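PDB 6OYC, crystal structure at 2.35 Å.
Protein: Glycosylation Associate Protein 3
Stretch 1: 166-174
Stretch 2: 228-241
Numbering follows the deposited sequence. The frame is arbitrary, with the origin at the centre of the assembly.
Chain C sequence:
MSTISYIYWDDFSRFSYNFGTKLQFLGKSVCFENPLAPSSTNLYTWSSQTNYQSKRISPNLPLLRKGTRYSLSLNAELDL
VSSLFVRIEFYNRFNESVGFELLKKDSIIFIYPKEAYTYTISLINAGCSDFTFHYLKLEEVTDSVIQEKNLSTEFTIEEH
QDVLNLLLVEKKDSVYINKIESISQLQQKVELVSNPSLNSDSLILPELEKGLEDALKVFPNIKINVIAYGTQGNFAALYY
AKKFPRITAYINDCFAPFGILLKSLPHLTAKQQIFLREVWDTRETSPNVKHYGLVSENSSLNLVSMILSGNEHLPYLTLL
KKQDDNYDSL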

ATOM      1  N   LEU C 166     -17.359 -11.511  -3.503  1.00 47.70           N
ATOM      2  CA  LEU C 166     -16.131 -11.317  -2.745  1.00 49.42           C
ATOM      3  C   LEU C 166     -15.583  -9.934  -3.076  1.00 45.00           C
ATOM      4  O   LEU C 166     -15.196  -9.676  -4.217  1.00 43.33           O
ATOM      5  N   LEU C 167     -15.560  -9.045  -2.092  1.00 45.05           N
ATOM      6  CA  LEU C 167     -15.014  -7.703  -2.278  1.00 46.80           C
ATOM      7  C   LEU C 167     -13.577  -7.678  -1.768  1.00 42.63           C
ATOM      8  O   LEU C 167     -13.332  -7.777  -0.560  1.00 40.20           O
ATOM      9  N   LEU C 168     -12.636  -7.529  -2.693  1.00 42.33           N
ATOM     10  CA  LEU C 168     -11.219  -7.448  -2.358  1.00 42.14           C
ATOM     11  C   LEU C 168     -10.936  -6.038  -1.845  1.00 42.59           C
ATOM     12  O   LEU C 168     -11.043  -5.066  -2.600  1.00 41.68           O
ATOM     13  N   VAL C 169     -10.597  -5.918  -0.567  1.00 41.12           N
ATOM     14  CA  VAL C 169     -10.420  -4.626   0.083  1.00 40.90           C
ATOM     15  C   VAL C 169      -8.923  -4.327   0.133  1.00 44.74           C
ATOM     16  O   VAL C 169      -8.137  -5.147   0.628  1.00 46.28           O
ATOM     17  N   GLU C 170      -8.520  -3.169  -0.406  1.00 42.09           N
ATOM     18  CA  GLU C 170      -7.120  -2.764  -0.361  1.00 44.38           C
ATOM     19  C   GLU C 170      -6.639  -2.772   1.083  1.00 48.84           C
ATOM     20  O   GLU C 170      -7.368  -2.370   1.996  1.00 48.97           O
ATOM     21  N   LYS C 171      -5.414  -3.266   1.282  1.00 44.87           N
ATOM     22  CA  LYS C 171      -4.893  -3.472   2.628  1.00 50.16           C
ATOM     23  C   LYS C 171      -4.952  -2.190   3.443  1.00 53.72           C
ATOM     24  O   LYS C 171      -5.386  -2.192   4.600  1.00 55.32           O
ATOM     25  N   LYS C 172      -4.528  -1.075   2.849  1.00 54.50           N
ATOM     26  CA  LYS C 172      -4.560   0.186   3.574  1.00 54.25           C
ATOM     27  C   LYS C 172      -5.979   0.642   3.881  1.00 56.06           C
ATOM     28  O   LYS C 172      -6.170   1.424   4.818  1.00 56.70           O
ATOM     29  N   ASP C 173      -6.975   0.156   3.139  1.00 50.42           N
ATOM     30  CA  ASP C 173      -8.360   0.464   3.459  1.00 51.83           C
ATOM     31  C   ASP C 173      -8.937  -0.465   4.511  1.00 57.08           C
ATOM     32  O   ASP C 173      -9.892  -0.081   5.192  1.00 58.21           O
ATOM     33  N   SER C 174      -8.415  -1.692   4.622  1.00 57.37           N
ATOM     34  CA  SER C 174      -9.026  -2.675   5.510  1.00 59.32           C
ATOM     35  C   SER C 174      -8.938  -2.223   6.956  1.00 61.57           C
ATOM     36  O   SER C 174      -9.867  -2.425   7.742  1.00 58.05           O
ATOM     37  N   ALA C 228     -13.242  -5.748  -7.286  1.00 44.67           N
ATOM     38  CA  ALA C 228     -12.186  -4.880  -6.777  1.00 40.87           C
ATOM     39  C   ALA C 228     -12.361  -3.460  -7.308  1.00 40.57           C
ATOM     40  O   ALA C 228     -13.063  -3.224  -8.293  1.00 40.17           O
ATOM     41  N   TYR C 229     -11.694  -2.514  -6.635  1.00 41.29           N
ATOM     42  CA  TYR C 229     -11.781  -1.088  -6.945  1.00 37.85           C
ATOM     43  C   TYR C 229     -10.439  -0.354  -6.961  1.00 40.68           C
ATOM     44  O   TYR C 229     -10.414   0.822  -7.344  1.00 40.31           O
ATOM     45  N   GLY C 230      -9.343  -0.982  -6.513  1.00 39.85           N
ATOM     46  CA  GLY C 230      -8.042  -0.347  -6.475  1.00 36.81           C
ATOM     47  C   GLY C 230      -7.005  -1.228  -7.150  1.00 37.35           C
ATOM     48  O   GLY C 230      -7.307  -2.334  -7.600  1.00 36.96           O
ATOM     49  N   THR C 231      -5.764  -0.728  -7.171  1.00 35.22           N
ATOM     50  CA  THR C 231      -4.760  -1.289  -8.070  1.00 34.96           C
ATOM     51  C   THR C 231      -4.418  -2.734  -7.708  1.00 36.78           C
ATOM     52  O   THR C 231      -4.353  -3.602  -8.587  1.00 34.48           O
ATOM     53  N   GLN C 232      -4.208  -3.026  -6.422  1.00 35.29           N
ATOM     54  CA  GLN C 232      -3.811  -4.386  -6.060  1.00 35.05           C
ATOM     55  C   GLN C 232      -4.986  -5.360  -6.126  1.00 38.82           C
ATOM     56  O   GLN C 232      -4.807  -6.521  -6.518  1.00 35.62           O
ATOM     57  N   GLY C 233      -6.190  -4.909  -5.755  1.00 39.15           N
ATOM     58  CA  GLY C 233      -7.362  -5.761  -5.898  1.00 36.96           C
ATOM     59  C   GLY C 233      -7.681  -6.062  -7.352  1.00 36.79           C
ATOM     60  O   GLY C 233      -7.984  -7.203  -7.710  1.00 39.43           O
ATOM     61  N   ASN C 234      -7.644  -5.036  -8.208  1.00 37.42           N
ATOM     62  CA  ASN C 234      -7.880  -5.262  -9.630  1.00 37.97           C
ATOM     63  C   ASN C 234      -6.871  -6.256 -10.184  1.00 36.27           C
ATOM     64  O   ASN C 234      -7.217  -7.124 -10.988  1.00 37.95           O
ATOM     65  N   PHE C 235      -5.613  -6.141  -9.759  1.00 36.18           N
ATOM     66  CA  PHE C 235      -4.584  -7.065 -10.220  1.00 37.66           C
ATOM     67  C   PHE C 235      -4.853  -8.476  -9.715  1.00 39.82           C
ATOM     68  O   PHE C 235      -4.838  -9.437 -10.490  1.00 40.18           O
ATOM     69  N   ALA C 236      -5.100  -8.617  -8.410  1.00 36.80           N
ATOM     70  CA  ALA C 236      -5.454  -9.917  -7.856  1.00 38.92           C
ATOM     71  C   ALA C 236      -6.688 -10.505  -8.537  1.00 41.55           C
ATOM     72  O   ALA C 236      -6.701 -11.692  -8.889  1.00 41.41           O
ATOM     73  N   ALA C 237      -7.732  -9.690  -8.735  1.00 39.08           N
ATOM     74  CA  ALA C 237      -8.945 -10.186  -9.383  1.00 37.77           C
ATOM     75  C   ALA C 237      -8.646 -10.761 -10.762  1.00 41.20           C
ATOM     76  O   ALA C 237      -9.211 -11.790 -11.144  1.00 41.42           O
ATOM     77  N   LEU C 238      -7.762 -10.116 -11.527  1.00 39.86           N
ATOM     78  CA  LEU C 238      -7.385 -10.669 -12.823  1.00 41.16           C
ATOM     79  C   LEU C 238      -6.729 -12.030 -12.656  1.00 44.10           C
ATOM     80  O   LEU C 238      -6.949 -12.941 -13.463  1.00 43.52           O
ATOM     81  N   TYR C 239      -5.914 -12.179 -11.608  1.00 42.45           N
ATOM     82  CA  TYR C 239      -5.180 -13.418 -11.389  1.00 43.21           C
ATOM     83  C   TYR C 239      -6.123 -14.547 -10.988  1.00 43.63           C
ATOM     84  O   TYR C 239      -6.034 -15.667 -11.507  1.00 41.92           O
ATOM     85  N   TYR C 240      -7.021 -14.272 -10.045  1.00 40.46           N
ATOM     86  CA  TYR C 240      -7.996 -15.279  -9.655  1.00 44.15           C
ATOM     87  C   TYR C 240      -8.842 -15.719 -10.854  1.00 46.51           C
ATOM     88  O   TYR C 240      -9.106 -16.916 -11.024  1.00 45.47           O
ATOM     89  N   ALA C 241      -9.233 -14.773 -11.723  1.00 40.39           N
ATOM     90  CA  ALA C 241     -10.057 -15.127 -12.873  1.00 43.43           C
ATOM     91  C   ALA C 241      -9.304 -16.015 -13.854  1.00 46.45           C
ATOM     92  O   ALA C 241      -9.918 -16.853 -14.521  1.00 47.27           O
TER

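The two stretches bury 480 Å² between them, and most of it is supplied by Leu168, Glu170 and Tyr229. Strand 166-168 runs at 133° to helix 231-241, with the axes approaching to 9.1 Å. So close a passage is matched by small residues on the helix, namely Gly233, Ala236 and Ala237.

The apolar part of the contact centres on Leu168, whose CA-to-CB bond points toward the second stretch. Its chi1 of -95° lies between wells and its chi2 is p. Its CB lies 4.3 Å from Ala228 CB, while CD2 reaches the helix, 3.8 Å from Ala236 CB and 4.3 Å from Ala237 CB. The same CD2 sits 3.6 Å from Gly233 O and meets the edge of the Tyr240 ring, 4.2 Å from CE2; Tyr240 itself is an m rotamer. Leu167, with chi1 t and chi2 p, starts out sideways, but its end comes nearer and places CD1 at the edge of the Tyr229 ring, 4.4 Å from CD1 of that tyrosine.

Tyr229 also leaves its backbone sideways, and a p rotamer carries its hydroxyl to the start of helix 171-174. There OH accepts a hydrogen bond from Glu170 N at 3.1 Å and donates one to Asp173 OD2 at 2.5 Å. Asp173, an m rotamer, points toward the second stretch, so this one hydroxyl ties together the N-cap residue and a carboxylate from the first turn of the helix. Val169 points away, yet its CG1 still lies 3.8 Å from Tyr229 OH.

Glu170 reaches in the other direction, toward the beginning of helix 231-241. With chi1 and chi2 both m, its side chain folds so that OE1 accepts a hydrogen bond from Gly233 N at 2.9 Å, using an amide in the first turn that has no earlier helical carbonyl to bond. OE2 lies 3.4 Å from Gln232 CB. The carboxylate fits closely because Gly230 and Gly233 lack side chains: a CB on Gly230 would stand 2.6 Å from Glu170 OE1, a clash, and one on Gly233 would be tight against the same oxygen at 3.1 Å and would clash with Ala228 CB at 3.0 Å.

Water 1 completes the polar network. It donates to Leu168 O at 3.0 Å and to Glu170 OE1 at 2.6 Å, and accepts from Tyr229 N at 3.0 Å, thereby bridging the two backbones beside the carboxylate.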

ATOM      1  CB  LEU C 166     -15.119 -12.400  -3.104  1.00 48.18           C
ATOM      2  CG  LEU C 166     -14.455 -13.142  -1.958  1.00 53.43           C
ATOM      3  CD1 LEU C 166     -15.519 -13.669  -0.994  1.00 55.62           C
ATOM      4  CD2 LEU C 166     -13.612 -14.272  -2.510  1.00 51.48           C
ATOM      5  CB  LEU C 167     -15.848  -6.643  -1.563  1.00 43.48           C
ATOM      6  CG  LEU C 167     -15.249  -5.257  -1.806  1.00 45.54           C
ATOM      7  CD1 LEU C 167     -15.287  -4.952  -3.292  1.00 42.80           C
ATOM      8  CD2 LEU C 167     -15.981  -4.184  -1.028  1.00 46.55           C
ATOM      9  CB  LEU C 168     -10.371  -7.787  -3.581  1.00 39.83           C
ATOM     10  CG  LEU C 168      -9.855  -9.218  -3.802  1.00 46.33           C
ATOM     11  CD1 LEU C 168     -10.908 -10.255  -3.481  1.00 46.39           C
ATOM     12  CD2 LEU C 168      -9.332  -9.415  -5.229  1.00 39.54           C
ATOM     13  CB  VAL C 169     -11.041  -4.624   1.492  1.00 44.30           C
ATOM     14  CG1 VAL C 169     -10.759  -3.317   2.203  1.00 44.53           C
ATOM     15  CG2 VAL C 169     -12.546  -4.894   1.418  1.00 42.73           C
ATOM     16  CB  GLU C 170      -6.927  -1.368  -0.975  1.00 42.51           C
ATOM     17  CG  GLU C 170      -7.365  -1.200  -2.432  1.00 36.77           C
ATOM     18  CD  GLU C 170      -6.581  -2.077  -3.412  1.00 40.57           C
ATOM     19  OE1 GLU C 170      -7.169  -2.503  -4.428  1.00 38.45           O
ATOM     20  OE2 GLU C 170      -5.378  -2.345  -3.176  1.00 41.81           O
ATOM     21  CB  LYS C 171      -3.458  -4.004   2.561  1.00 52.34           C
ATOM     22  CG  LYS C 171      -2.836  -4.320   3.920  1.00 54.83           C
ATOM     23  CD  LYS C 171      -1.683  -3.371   4.202  1.00 56.71           C
ATOM     24  CE  LYS C 171      -1.079  -3.600   5.585  1.00 60.62           C
ATOM     25  NZ  LYS C 171      -0.201  -2.459   5.998  1.00 55.45           N
ATOM     26  CB  LYS C 172      -3.799   1.246   2.791  1.00 47.19           C
ATOM     27  CG  LYS C 172      -2.366   0.828   2.492  1.00 50.22           C
ATOM     28  CD  LYS C 172      -1.739   1.828   1.557  1.00 46.11           C
ATOM     29  CE  LYS C 172      -0.393   1.398   1.026  1.00 48.68           C
ATOM     30  NZ  LYS C 172       0.069   2.444   0.046  1.00 48.02           N
ATOM     31  CB  ASP C 173      -9.256   0.360   2.225  1.00 48.88           C
ATOM     32  CG  ASP C 173      -9.048   1.481   1.248  1.00 51.86           C
ATOM     33  OD1 ASP C 173      -8.508   2.545   1.630  1.00 56.73           O
ATOM     34  OD2 ASP C 173      -9.431   1.280   0.075  1.00 49.30           O
ATOM     35  CB  SER C 174      -8.363  -4.042   5.327  1.00 59.37           C
ATOM     36  OG  SER C 174      -7.023  -4.050   5.797  1.00 60.36           O
ATOM     37  CB  ALA C 228     -10.808  -5.408  -7.153  1.00 41.18           C
ATOM     38  CB  TYR C 229     -12.689  -0.385  -5.927  1.00 37.60           C
ATOM     39  CG  TYR C 229     -12.149  -0.492  -4.532  1.00 40.77           C
ATOM     40  CD1 TYR C 229     -12.455  -1.593  -3.731  1.00 40.51           C
ATOM     41  CD2 TYR C 229     -11.304   0.489  -4.015  1.00 38.19           C
ATOM     42  CE1 TYR C 229     -11.953  -1.702  -2.457  1.00 39.88           C
ATOM     43  CE2 TYR C 229     -10.793   0.381  -2.740  1.00 39.62           C
ATOM     44  CZ  TYR C 229     -11.122  -0.714  -1.964  1.00 42.14           C
ATOM     45  OH  TYR C 229     -10.608  -0.828  -0.689  1.00 42.25           O
ATOM     46  CB  THR C 231      -3.501  -0.401  -8.091  1.00 36.46           C
ATOM     47  OG1 THR C 231      -2.953  -0.294  -6.777  1.00 37.67           O
ATOM     48  CG2 THR C 231      -3.832   1.007  -8.578  1.00 34.04           C
ATOM     49  CB  GLN C 232      -3.172  -4.407  -4.674  1.00 37.26           C
ATOM     50  CG  GLN C 232      -1.718  -3.877  -4.647  1.00 39.77           C
ATOM     51  CD  GLN C 232      -0.775  -4.699  -5.512  1.00 40.44           C
ATOM     52  OE1 GLN C 232      -0.810  -5.923  -5.479  1.00 42.10           O
ATOM     53  NE2 GLN C 232       0.067  -4.028  -6.296  1.00 40.23           N
ATOM     54  CB  ASN C 234      -7.802  -3.947 -10.415  1.00 34.72           C
ATOM     55  CG  ASN C 234      -8.922  -2.978 -10.083  1.00 36.43           C
ATOM     56  OD1 ASN C 234     -10.038  -3.373  -9.780  1.00 40.55           O
ATOM     57  ND2 ASN C 234      -8.621  -1.691 -10.154  1.00 37.62           N
ATOM     58  CB  PHE C 235      -3.217  -6.574  -9.757  1.00 38.75           C
ATOM     59  CG  PHE C 235      -2.062  -7.297 -10.376  1.00 39.30           C
ATOM     60  CD1 PHE C 235      -2.029  -7.544 -11.738  1.00 42.16           C
ATOM     61  CD2 PHE C 235      -0.986  -7.695  -9.598  1.00 38.11           C
ATOM     62  CE1 PHE C 235      -0.954  -8.207 -12.311  1.00 43.97           C
ATOM     63  CE2 PHE C 235       0.100  -8.344 -10.165  1.00 44.86           C
ATOM     64  CZ  PHE C 235       0.107  -8.609 -11.524  1.00 46.05           C
ATOM     65  CB  ALA C 236      -5.677  -9.799  -6.348  1.00 38.16           C
ATOM     66  CB  ALA C 237      -9.989  -9.073  -9.485  1.00 35.26           C
ATOM     67  CB  LEU C 238      -6.435  -9.719 -13.557  1.00 39.29           C
ATOM     68  CG  LEU C 238      -6.976  -8.385 -14.072  1.00 40.80           C
ATOM     69  CD1 LEU C 238      -5.805  -7.502 -14.466  1.00 35.83           C
ATOM     70  CD2 LEU C 238      -7.928  -8.583 -15.245  1.00 35.00           C
ATOM     71  CB  TYR C 239      -4.114 -13.197 -10.316  1.00 39.11           C
ATOM     72  CG  TYR C 239      -3.521 -14.475  -9.780  1.00 42.24           C
ATOM     73  CD1 TYR C 239      -2.405 -15.054 -10.381  1.00 44.55           C
ATOM     74  CD2 TYR C 239      -4.074 -15.105  -8.675  1.00 40.94           C
ATOM     75  CE1 TYR C 239      -1.853 -16.228  -9.889  1.00 47.34           C
ATOM     76  CE2 TYR C 239      -3.539 -16.278  -8.183  1.00 44.61           C
ATOM     77  CZ  TYR C 239      -2.428 -16.837  -8.791  1.00 49.99           C
ATOM     78  OH  TYR C 239      -1.895 -18.006  -8.285  1.00 51.97           O
ATOM     79  CB  TYR C 240      -8.859 -14.740  -8.507  1.00 39.00           C
ATOM     80  CG  TYR C 240      -8.057 -14.525  -7.229  1.00 39.90           C
ATOM     81  CD1 TYR C 240      -7.148 -15.480  -6.796  1.00 41.90           C
ATOM     82  CD2 TYR C 240      -8.188 -13.363  -6.475  1.00 37.31           C
ATOM     83  CE1 TYR C 240      -6.406 -15.297  -5.646  1.00 44.54           C
ATOM     84  CE2 TYR C 240      -7.448 -13.177  -5.311  1.00 38.15           C
ATOM     85  CZ  TYR C 240      -6.553 -14.146  -4.907  1.00 39.57           C
ATOM     86  OH  TYR C 240      -5.795 -13.991  -3.768  1.00 39.41           O
ATOM     87  CB  ALA C 241     -10.568 -13.877 -13.585  1.00 39.32           C
TER
HETATM   88  O   HOH W   1      -9.592  -3.458  -4.673  1.00 37.68           O